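Local coordinates for protein pertussis toxin-like subunit ArtA (Escherichia coli, PDB 4Z9D) that probably transfers ADP-ribose from NAD to trimeric G proteins, as the enzymatic subunit of a pertussis-like AB5 toxin, at residues Asn62-Tyr67 against Gly75-Tyr80; Tyr89-Ser94 against Ile111-Asp116; Asp118-Glu123 against Gly166-Leu171. The protein carries 2 engineered substitutions. All coordinates share one frame; numbering follows the deposited sequence. Where two conformers were deposited one is given.

Contact 1. Residues Asn62-Tyr67 against Gly75-Tyr80. With NAD (nicotinamide-adenine-dinucleotide), chain F.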
loop_
_atom_site.group_PDB
_atom_site.type_symbol
_atom_site.label_atom_id
_atom_site.label_comp_id
_atom_site.label_asym_id
_atom_site.label_seq_id
_atom_site.Cartn_x
_atom_site.Cartn_y
_atom_site.Cartn_z
ATOM N N ASN A 62 8.265 3.540 -9.066
ATOM C CA ASN A 62 7.526 3.160 -10.262
ATOM C C ASN A 62 6.037 3.414 -10.126
ATOM O O ASN A 62 5.382 3.834 -11.074
ATOM C CB ASN A 62 7.773 1.696 -10.590
ATOM C CG ASN A 62 9.194 1.437 -11.061
ATOM O OD1 ASN A 62 9.874 2.339 -11.571
ATOM N ND2 ASN A 62 9.652 0.199 -10.894
ATOM N N ILE A 63 5.496 3.128 -8.945
ATOM C CA ILE A 63 4.112 3.488 -8.636
ATOM C C ILE A 63 3.903 5.007 -8.742
ATOM O O ILE A 63 2.924 5.476 -9.330
ATOM C CB ILE A 63 3.722 2.993 -7.221
ATOM C CG1 ILE A 63 3.660 1.465 -7.195
ATOM C CG2 ILE A 63 2.390 3.584 -6.770
ATOM C CD1 ILE A 63 3.602 0.881 -5.776
ATOM N N ALA A 64 4.829 5.775 -8.175
ATOM C CA ALA A 64 4.732 7.227 -8.244
ATOM C C ALA A 64 4.797 7.719 -9.699
ATOM O O ALA A 64 4.070 8.642 -10.078
ATOM C CB ALA A 64 5.824 7.864 -7.438
ATOM N N ARG A 65 5.676 7.120 -10.497
ATOM C CA ARG A 65 5.786 7.495 -11.909
ATOM C C ARG A 65 4.467 7.292 -12.646
ATOM O O ARG A 65 4.040 8.136 -13.442
ATOM C CB ARG A 65 6.874 6.683 -12.596
ATOM C CG ARG A 65 6.953 6.901 -14.097
ATOM C CD ARG A 65 8.153 6.154 -14.672
ATOM N NE ARG A 65 9.404 6.725 -14.186
ATOM C CZ ARG A 65 10.181 6.172 -13.263
ATOM N NH1 ARG A 65 9.839 5.025 -12.701
ATOM N NH2 ARG A 65 11.297 6.785 -12.892
ATOM N N GLN A 66 3.828 6.161 -12.360
ATOM C CA GLN A 66 2.550 5.814 -12.963
ATOM C C GLN A 66 1.511 6.897 -12.673
ATOM O O GLN A 66 0.801 7.349 -13.574
ATOM C CB GLN A 66 2.083 4.452 -12.434
ATOM C CG GLN A 66 0.754 3.960 -12.978
ATOM C CD GLN A 66 0.177 2.814 -12.154
ATOM O OE1 GLN A 66 0.853 2.247 -11.292
ATOM N NE2 GLN A 66 -1.084 2.479 -12.411
ATOM N N TYR A 67 1.457 7.339 -11.421
ATOM C CA TYR A 67 0.503 8.360 -11.020
ATOM C C TYR A 67 0.863 9.732 -11.584
ATOM O O TYR A 67 0.002 10.430 -12.109
ATOM C CB TYR A 67 0.410 8.420 -9.497
ATOM C CG TYR A 67 -0.143 7.146 -8.888
ATOM C CD1 TYR A 67 -0.777 6.197 -9.676
ATOM C CD2 TYR A 67 -0.003 6.882 -7.539
ATOM C CE1 TYR A 67 -1.274 5.030 -9.137
ATOM C CE2 TYR A 67 -0.501 5.717 -6.984
ATOM C CZ TYR A 67 -1.133 4.794 -7.789
ATOM O OH TYR A 67 -1.633 3.625 -7.251
ATOM N N GLY A 75 -0.602 17.978 -8.438
ATOM C CA GLY A 75 -0.356 17.920 -7.012
ATOM C C GLY A 75 0.862 17.084 -6.697
ATOM O O GLY A 75 1.662 16.802 -7.580
ATOM N N ARG A 76 0.994 16.666 -5.446
ATOM C CA ARG A 76 2.229 16.025 -5.026
ATOM C C ARG A 76 1.990 14.619 -4.527
ATOM O O ARG A 76 0.868 14.254 -4.203
ATOM C CB ARG A 76 2.894 16.843 -3.923
ATOM C CG ARG A 76 2.908 18.330 -4.202
ATOM C CD ARG A 76 3.331 19.111 -2.989
ATOM N NE ARG A 76 4.670 19.669 -3.140
ATOM C CZ ARG A 76 4.929 20.854 -3.687
ATOM N NH1 ARG A 76 3.934 21.615 -4.138
ATOM N NH2 ARG A 76 6.183 21.281 -3.785
ATOM N N LEU A 77 3.065 13.843 -4.471
ATOM C CA LEU A 77 3.028 12.496 -3.946
ATOM C C LEU A 77 4.081 12.395 -2.864
ATOM O O LEU A 77 5.124 13.045 -2.933
ATOM C CB LEU A 77 3.287 11.462 -5.037
ATOM C CG LEU A 77 2.222 11.331 -6.107
ATOM C CD1 LEU A 77 2.697 10.365 -7.182
ATOM C CD2 LEU A 77 0.948 10.840 -5.455
ATOM N N TYR A 78 3.791 11.585 -1.857
ATOM C CA TYR A 78 4.706 11.342 -0.757
ATOM C C TYR A 78 4.925 9.843 -0.639
ATOM O O TYR A 78 4.017 9.057 -0.910
ATOM C CB TYR A 78 4.146 11.895 0.560
ATOM C CG TYR A 78 3.841 13.381 0.535
ATOM C CD1 TYR A 78 4.719 14.298 1.082
ATOM C CD2 TYR A 78 2.654 13.855 -0.017
ATOM C CE1 TYR A 78 4.436 15.645 1.081
ATOM C CE2 TYR A 78 2.362 15.208 -0.029
ATOM C CZ TYR A 78 3.260 16.099 0.521
ATOM O OH TYR A 78 2.982 17.451 0.516
ATOM N N ARG A 79 6.130 9.444 -0.252
ATOM C CA ARG A 79 6.379 8.062 0.126
ATOM C C ARG A 79 6.409 7.989 1.643
ATOM O O ARG A 79 7.247 8.631 2.270
ATOM C CB ARG A 79 7.704 7.555 -0.458
ATOM C CG ARG A 79 7.973 6.079 -0.198
ATOM C CD ARG A 79 9.331 5.644 -0.695
ATOM N NE ARG A 79 10.424 6.268 0.051
ATOM C CZ ARG A 79 11.288 7.143 -0.454
ATOM N NH1 ARG A 79 11.214 7.499 -1.723
ATOM N NH2 ARG A 79 12.245 7.642 0.313
ATOM N N TYR A 80 5.488 7.234 2.227
ATOM C CA TYR A 80 5.465 7.036 3.670
ATOM C C TYR A 80 6.135 5.726 4.046
ATOM O O TYR A 80 5.925 4.706 3.385
ATOM C CB TYR A 80 4.020 7.052 4.186
ATOM C CG TYR A 80 3.371 8.402 4.125
ATOM C CD1 TYR A 80 3.454 9.278 5.207
ATOM C CD2 TYR A 80 2.680 8.813 2.992
ATOM C CE1 TYR A 80 2.860 10.519 5.160
ATOM C CE2 TYR A 80 2.101 10.060 2.926
ATOM C CZ TYR A 80 2.187 10.907 4.016
ATOM O OH TYR A 80 1.598 12.149 3.964
HETATM P PA NAD F . -6.014 4.341 -3.293
HETATM O O1A NAD F . -5.818 3.746 -1.945
HETATM O O2A NAD F . -7.391 4.526 -3.818
HETATM O O5B NAD F . -5.211 5.759 -3.303
HETATM C C5B NAD F . -5.229 6.691 -4.398
HETATM C C4B NAD F . -5.543 8.085 -3.817
HETATM O O4B NAD F . -6.910 8.127 -3.307
HETATM C C3B NAD F . -4.699 8.323 -2.601
HETATM O O3B NAD F . -3.368 8.727 -3.045
HETATM C C2B NAD F . -5.449 9.481 -2.009
HETATM O O2B NAD F . -5.346 10.573 -2.909
HETATM C C1B NAD F . -6.889 8.954 -2.107
HETATM N N9A NAD F . -7.395 8.025 -1.035
HETATM C C8A NAD F . -7.137 6.754 -0.729
HETATM N N7A NAD F . -7.911 6.415 0.305
HETATM C C5A NAD F . -8.666 7.467 0.631
HETATM C C6A NAD F . -9.602 7.656 1.580
HETATM N N6A NAD F . -9.865 6.623 2.376
HETATM N N1A NAD F . -10.244 8.826 1.732
HETATM C C2A NAD F . -9.928 9.871 0.865
HETATM N N3A NAD F . -8.949 9.654 -0.114
HETATM C C4A NAD F . -8.345 8.458 -0.208
HETATM O O3 NAD F . -5.222 3.486 -4.359
HETATM P PN NAD F . -3.689 2.986 -4.149
HETATM O O1N NAD F . -3.439 2.639 -2.723
HETATM O O2N NAD F . -2.785 3.909 -4.869
HETATM O O5D NAD F . -3.792 1.609 -4.938
HETATM C C5D NAD F . -4.234 1.541 -6.300
HETATM C C4D NAD F . -3.626 0.306 -6.975
HETATM O O4D NAD F . -2.184 0.409 -6.711
HETATM C C3D NAD F . -4.111 -1.000 -6.318
HETATM O O3D NAD F . -4.060 -2.085 -7.251
HETATM C C2D NAD F . -3.014 -1.187 -5.290
HETATM O O2D NAD F . -2.957 -2.554 -4.826
HETATM C C1D NAD F . -1.760 -0.807 -6.068
HETATM N N1N NAD F . -0.624 -0.563 -5.109
HETATM C C2N NAD F . -0.433 0.718 -4.534
HETATM C C3N NAD F . 0.580 0.974 -3.610
HETATM C C7N NAD F . 0.768 2.256 -3.058
HETATM O O7N NAD F . 1.923 2.492 -2.403
HETATM N N7N NAD F . -0.174 3.183 -3.253
HETATM C C4N NAD F . 1.422 -0.074 -3.246
HETATM C C5N NAD F . 1.253 -1.341 -3.805
HETATM C C6N NAD F . 0.238 -1.603 -4.720
#
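The phenol ring of Y67 meets L77 at an edge, with CD1 of the leucine near the ring plane, while one ring face carries the carbonyl oxygen I63 O, 3.5 Å above the plane and displaced toward the rim. A second flat group, the nicotinamide ring of NAD, has I63 over one of its faces: I63 CD1 stands almost directly above C4N of the ligand, at 3.5 Å. In this ADP-ribosyltransferase fold, helix 57-68 packs on strand 77-83, a member of a four-stranded antiparallel sheet, and touches the bound dinucleotide through I63 and Y67. The contact between helix and strand is small and buried, and its side-chain contacts are apolar. One branch of L77 makes it: CD1 rests against the helix between A64 and Y67, which are one turn apart, 4.0 Å from A64 CB and 3.8 Å from Y67 CB. The same methyl meets the helix backbone, with L77 CD1 3.6 Å from A64 O. Backbone pairing of L77 with L136 fixes the leucine in the sheet, and A64 also packs on L136, so that the helix spans two adjacent strands. Y67 therefore has two roles, its root packing on the strand and its tip serving the ligand. With CG anti to the carbonyl carbon (chi1 -64°), the ring runs back along the helix beside I63 and carries its hydroxyl to the nicotinamide-side phosphate. S12, R9, H26, V10 and A42 supply further hydrogen bonds to NAD around this pocket. I63 O also accepts the helical bond from Y67 N, tying together the two residues that touch NAD. The phosphate is gripped at one oxygen by this tyrosine, Y67 OH donating to NAD O2N across 2.7 Å.

Contact 2. Residues Tyr89-Ser94 against Ile111-Asp116. Engineered in segment 111-116: D116 (natural residue Gln).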
loop_
_atom_site.group_PDB
_atom_site.type_symbol
_atom_site.label_atom_id
_atom_site.label_comp_id
_atom_site.label_asym_id
_atom_site.label_seq_id
_atom_site.Cartn_x
_atom_site.Cartn_y
_atom_site.Cartn_z
ATOM N N TYR A 89 -1.158 -7.831 6.028
ATOM C CA TYR A 89 -1.099 -9.200 5.491
ATOM C C TYR A 89 -0.352 -9.229 4.169
ATOM O O TYR A 89 -0.693 -8.474 3.270
ATOM C CB TYR A 89 -2.506 -9.764 5.247
ATOM C CG TYR A 89 -3.359 -9.972 6.473
ATOM C CD1 TYR A 89 -4.019 -8.908 7.081
ATOM C CD2 TYR A 89 -3.559 -11.250 6.985
ATOM C CE1 TYR A 89 -4.819 -9.113 8.202
ATOM C CE2 TYR A 89 -4.364 -11.461 8.100
ATOM C CZ TYR A 89 -4.985 -10.394 8.695
ATOM O OH TYR A 89 -5.781 -10.612 9.794
ATOM N N PRO A 90 0.675 -10.077 4.048
ATOM C CA PRO A 90 1.197 -10.361 2.708
ATOM C C PRO A 90 0.098 -11.037 1.889
ATOM O O PRO A 90 -0.682 -11.802 2.461
ATOM C CB PRO A 90 2.368 -11.320 2.969
ATOM C CG PRO A 90 2.667 -11.188 4.435
ATOM C CD PRO A 90 1.349 -10.868 5.083
ATOM N N ILE A 91 0.019 -10.790 0.586
ATOM C CA ILE A 91 -1.151 -11.273 -0.145
ATOM C C ILE A 91 -1.092 -12.760 -0.519
ATOM O O ILE A 91 -2.119 -13.378 -0.764
ATOM C CB ILE A 91 -1.394 -10.454 -1.438
ATOM C CG1 ILE A 91 -0.225 -10.567 -2.409
ATOM C CG2 ILE A 91 -1.675 -8.988 -1.105
ATOM C CD1 ILE A 91 -0.480 -9.843 -3.710
ATOM N N GLN A 92 0.096 -13.347 -0.530
ATOM C CA GLN A 92 0.258 -14.691 -1.081
ATOM C C GLN A 92 -0.584 -15.801 -0.403
ATOM O O GLN A 92 -1.181 -16.616 -1.104
ATOM C CB GLN A 92 1.745 -15.068 -1.054
ATOM C CG GLN A 92 2.079 -16.392 -1.694
ATOM C CD GLN A 92 3.583 -16.648 -1.702
ATOM O OE1 GLN A 92 4.290 -16.215 -2.612
ATOM N NE2 GLN A 92 4.074 -17.354 -0.684
ATOM N N PRO A 93 -0.630 -15.858 0.948
ATOM C CA PRO A 93 -1.466 -16.900 1.557
ATOM C C PRO A 93 -2.933 -16.771 1.170
ATOM O O PRO A 93 -3.649 -17.778 1.047
ATOM C CB PRO A 93 -1.284 -16.666 3.062
ATOM C CG PRO A 93 0.066 -16.019 3.161
ATOM C CD PRO A 93 0.135 -15.118 1.968
ATOM N N SER A 94 -3.385 -15.537 0.988
ATOM C CA SER A 94 -4.781 -15.326 0.615
ATOM C C SER A 94 -5.005 -15.690 -0.843
ATOM O O SER A 94 -6.031 -16.281 -1.188
ATOM C CB SER A 94 -5.207 -13.887 0.882
ATOM O OG SER A 94 -5.251 -13.640 2.278
ATOM N N ILE A 111 1.893 -12.761 -13.048
ATOM C CA ILE A 111 3.115 -12.044 -13.406
ATOM C C ILE A 111 3.247 -10.741 -12.603
ATOM O O ILE A 111 4.328 -10.396 -12.139
ATOM C CB ILE A 111 3.166 -11.758 -14.921
ATOM C CG1 ILE A 111 3.688 -13.000 -15.649
ATOM C CG2 ILE A 111 4.080 -10.583 -15.240
ATOM C CD1 ILE A 111 3.603 -12.903 -17.135
ATOM N N MET A 112 2.139 -10.038 -12.420
ATOM C CA MET A 112 2.141 -8.789 -11.667
ATOM C C MET A 112 2.458 -9.002 -10.175
ATOM O O MET A 112 2.962 -8.087 -9.512
ATOM C CB MET A 112 0.785 -8.085 -11.829
ATOM C CG MET A 112 0.551 -7.490 -13.229
ATOM S SD MET A 112 1.684 -6.121 -13.588
ATOM C CE MET A 112 1.056 -4.867 -12.464
ATOM N N MET A 113 2.175 -10.202 -9.658
ATOM C CA MET A 113 2.374 -10.518 -8.228
ATOM C C MET A 113 3.669 -11.281 -7.978
ATOM O O MET A 113 3.968 -11.680 -6.853
ATOM C CB MET A 113 1.216 -11.364 -7.684
ATOM C CG MET A 113 -0.163 -10.766 -7.824
ATOM S SD MET A 113 -1.404 -11.755 -6.933
ATOM C CE MET A 113 -1.291 -13.343 -7.754
ATOM N N ARG A 114 4.430 -11.456 -9.049
ATOM C CA ARG A 114 5.581 -12.354 -9.061
ATOM C C ARG A 114 6.653 -12.065 -8.015
ATOM O O ARG A 114 7.267 -12.997 -7.481
ATOM C CB ARG A 114 6.227 -12.322 -10.444
ATOM C CG ARG A 114 6.566 -13.681 -11.011
ATOM C CD ARG A 114 7.330 -13.491 -12.314
ATOM N NE ARG A 114 8.455 -12.592 -12.096
ATOM C CZ ARG A 114 9.721 -12.982 -12.033
ATOM N NH1 ARG A 114 10.035 -14.260 -12.206
ATOM N NH2 ARG A 114 10.671 -12.090 -11.815
ATOM N N GLU A 115 6.882 -10.793 -7.712
ATOM C CA GLU A 115 7.997 -10.441 -6.839
ATOM C C GLU A 115 7.595 -10.458 -5.366
ATOM O O GLU A 115 8.436 -10.275 -4.491
ATOM C CB GLU A 115 8.547 -9.074 -7.241
ATOM C CG GLU A 115 9.636 -9.157 -8.296
ATOM C CD GLU A 115 9.945 -7.805 -8.899
ATOM O OE1 GLU A 115 9.062 -7.272 -9.611
ATOM O OE2 GLU A 115 11.056 -7.276 -8.668
ATOM N N ASP A 116 6.311 -10.696 -5.111
ATOM C CA ASP A 116 5.793 -10.887 -3.752
ATOM C C ASP A 116 6.069 -9.762 -2.755
ATOM O O ASP A 116 6.275 -10.024 -1.568
ATOM C CB ASP A 116 6.360 -12.184 -3.169
ATOM C CG ASP A 116 5.925 -13.407 -3.937
ATOM O OD1 ASP A 116 4.856 -13.359 -4.593
ATOM O OD2 ASP A 116 6.668 -14.412 -3.897
#
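The side chains of I91 and M113 run at a slant to one another, and the end of I91, its methyl CD1, lies 3.9 Å from the sulfur M113 SD. They join the junction between strand 88-90 and helix 92-100 to the type I turn M113-D116, which follows helix 107-112. The turn closes at D116, and D118 follows two residues on; both are engineered, from Gln and Glu, and the natural Q-x-E pattern is consistent with the ADP-ribosylating toxin turn-turn loop of this enzyme family. M113 runs straight through chi2 and then bends at its thioether (chi3 -61°), which leaves the sulfur, not the terminal methyl, facing the isoleucine. Both side chains also pack on L36 of helix 32-37, making this the more buried half of the contact. At the more exposed half, Q92 extends toward D116, and its amide plane stands nearly perpendicular to the carboxylate, at 87°. Within the turn, D116 N donates to M113 O over 3.1 Å, while D116 OD1, itself an acceptor, comes within 3.0 Å of the same M113 O.

Contact 3. Residues Asp118-Glu123 against Gly166-Leu171. Engineered in segment 118-123: D118 (natural residue Glu).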
loop_
_atom_site.group_PDB
_atom_site.type_symbol
_atom_site.label_atom_id
_atom_site.label_comp_id
_atom_site.label_asym_id
_atom_site.label_seq_id
_atom_site.Cartn_x
_atom_site.Cartn_y
_atom_site.Cartn_z
ATOM N N ASP A 118 3.804 -7.206 -2.306
ATOM C CA ASP A 118 2.534 -6.601 -1.911
ATOM C C ASP A 118 2.085 -7.022 -0.527
ATOM O O ASP A 118 2.086 -8.208 -0.191
ATOM C CB ASP A 118 1.429 -6.934 -2.910
ATOM C CG ASP A 118 1.682 -6.338 -4.275
ATOM O OD1 ASP A 118 1.451 -5.117 -4.416
ATOM O OD2 ASP A 118 2.092 -7.078 -5.201
ATOM N N ILE A 119 1.690 -6.024 0.259
ATOM C CA ILE A 119 1.153 -6.237 1.597
ATOM C C ILE A 119 -0.052 -5.315 1.744
ATOM O O ILE A 119 0.013 -4.146 1.362
ATOM C CB ILE A 119 2.200 -5.968 2.688
ATOM C CG1 ILE A 119 3.260 -7.078 2.674
ATOM C CG2 ILE A 119 1.544 -5.906 4.054
ATOM C CD1 ILE A 119 4.350 -6.875 3.660
ATOM N N VAL A 120 -1.172 -5.827 2.240
ATOM C CA VAL A 120 -2.312 -4.947 2.468
ATOM C C VAL A 120 -2.586 -4.804 3.954
ATOM O O VAL A 120 -2.428 -5.760 4.706
ATOM C CB VAL A 120 -3.598 -5.448 1.770
ATOM C CG1 VAL A 120 -3.403 -5.469 0.249
ATOM C CG2 VAL A 120 -3.975 -6.830 2.254
ATOM N N ALA A 121 -3.011 -3.610 4.363
ATOM C CA ALA A 121 -3.495 -3.400 5.723
ATOM C C ALA A 121 -4.995 -3.381 5.665
ATOM O O ALA A 121 -5.586 -2.870 4.711
ATOM C CB ALA A 121 -2.971 -2.111 6.299
ATOM N N VAL A 122 -5.629 -3.920 6.689
ATOM C CA VAL A 122 -7.082 -3.926 6.691
ATOM C C VAL A 122 -7.645 -2.742 7.489
ATOM O O VAL A 122 -7.273 -2.508 8.642
ATOM C CB VAL A 122 -7.633 -5.273 7.224
ATOM C CG1 VAL A 122 -7.237 -6.408 6.284
ATOM C CG2 VAL A 122 -7.148 -5.557 8.651
ATOM N N GLU A 123 -8.552 -2.010 6.844
ATOM C CA GLU A 123 -9.329 -0.907 7.439
ATOM C C GLU A 123 -8.534 0.365 7.781
ATOM O O GLU A 123 -8.887 1.454 7.324
ATOM C CB GLU A 123 -10.085 -1.373 8.701
ATOM C CG GLU A 123 -11.202 -0.387 9.083
ATOM C CD GLU A 123 -11.840 -0.629 10.459
ATOM O OE1 GLU A 123 -12.024 -1.799 10.866
ATOM O OE2 GLU A 123 -12.140 0.375 11.139
ATOM N N GLY A 166 -0.946 -15.096 8.082
ATOM C CA GLY A 166 -2.002 -15.978 7.626
ATOM C C GLY A 166 -2.898 -15.457 6.519
ATOM O O GLY A 166 -2.558 -14.521 5.789
ATOM N N VAL A 167 -4.052 -16.098 6.383
ATOM C CA VAL A 167 -5.055 -15.696 5.403
ATOM C C VAL A 167 -5.874 -14.525 5.924
ATOM O O VAL A 167 -6.190 -14.458 7.106
ATOM C CB VAL A 167 -5.985 -16.881 5.057
ATOM C CG1 VAL A 167 -7.101 -16.461 4.059
ATOM C CG2 VAL A 167 -5.154 -18.042 4.506
ATOM N N ILE A 168 -6.186 -13.579 5.049
ATOM C CA ILE A 168 -7.091 -12.488 5.416
ATOM C C ILE A 168 -8.488 -13.018 5.760
ATOM O O ILE A 168 -9.102 -13.726 4.964
ATOM C CB ILE A 168 -7.211 -11.477 4.281
ATOM C CG1 ILE A 168 -5.847 -10.868 3.945
ATOM C CG2 ILE A 168 -8.250 -10.416 4.615
ATOM C CD1 ILE A 168 -5.856 -10.139 2.603
ATOM N N PRO A 169 -8.990 -12.689 6.962
ATOM C CA PRO A 169 -10.311 -13.174 7.368
ATOM C C PRO A 169 -11.434 -12.489 6.602
ATOM O O PRO A 169 -11.239 -11.396 6.062
ATOM C CB PRO A 169 -10.383 -12.841 8.865
ATOM C CG PRO A 169 -9.269 -11.926 9.140
ATOM C CD PRO A 169 -8.245 -12.071 8.070
ATOM N N GLN A 170 -12.580 -13.151 6.544
ATOM C CA GLN A 170 -13.790 -12.585 5.956
ATOM C C GLN A 170 -13.601 -12.161 4.497
ATOM O O GLN A 170 -14.193 -11.173 4.047
ATOM C CB GLN A 170 -14.280 -11.387 6.796
ATOM C CG GLN A 170 -14.684 -11.748 8.238
ATOM C CD GLN A 170 -13.654 -11.352 9.290
ATOM O OE1 GLN A 170 -12.953 -10.347 9.144
ATOM N NE2 GLN A 170 -13.562 -12.145 10.366
ATOM N N LEU A 171 -12.788 -12.907 3.750
ATOM C CA LEU A 171 -12.617 -12.623 2.323
ATOM C C LEU A 171 -13.921 -12.844 1.546
ATOM O O LEU A 171 -14.702 -13.741 1.870
ATOM C CB LEU A 171 -11.504 -13.481 1.713
ATOM C CG LEU A 171 -10.049 -13.099 2.012
ATOM C CD1 LEU A 171 -9.107 -14.195 1.546
ATOM C CD2 LEU A 171 -9.697 -11.790 1.313
#
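Both contacts across the segments are apolar and made by I168, which spreads its two branches along one side of strand 118-122. Its longer branch carries CD1 to V120 CG2 at 3.8 Å, and the two side chains cross at about a right angle. The shorter branch gives a looser touch, I168 CG2 lying 4.5 Å from V122 CG1. The rotamer explains the division: with CG1 beside the backbone N and CG2 anti to it (chi1 -60°), the two ends of I168 diverge toward alternate strand residues. L32 of helix 32-37 and Y89 of the neighbouring strand also pack on I168, which is buried.

The polar interactions lie around this apolar patch and anchor each partner separately. I168 N is hydrogen-bonded to S94 OG at the start of helix 92-100, and P169 O to R30 NH2, which pins the irregular segment 166-171 although it belongs to no helix or strand. The strand is held by its sheet neighbours, V120 pairing with Y89 and A121 with I51.

D118, an engineered residue at the start of the strand, belongs to the NAD pocket, and the side chain of V120 is about 6 Å from the bound NAD, between nearest atoms. The arrangement is thus a C-terminal loop packed on the central strand of the three-stranded antiparallel sheet beside the NAD site of a pertussis-type ADP-ribosyltransferase.

The three contacts follow one another along the chain, each closing before the next opens, and all fall within the part of the chain related to pertussis toxin subunit 1. Contact 1 belongs to the four-stranded sheet, whereas contacts 2 and 3 share the three-stranded one, where strands 88-90 and 118-122 are neighbours. The centres of contacts 2 and 3 are 12 Å apart, and they touch along these strands and where segment 166-171 meets helix 92-100. Contact 1 is centred 21 Å from contact 2 and 23 Å from contact 3, on the opposite side of the chain's centre from the latter. NAD bridges this separation, taking I63 and Y67 from one side and D118 from the other.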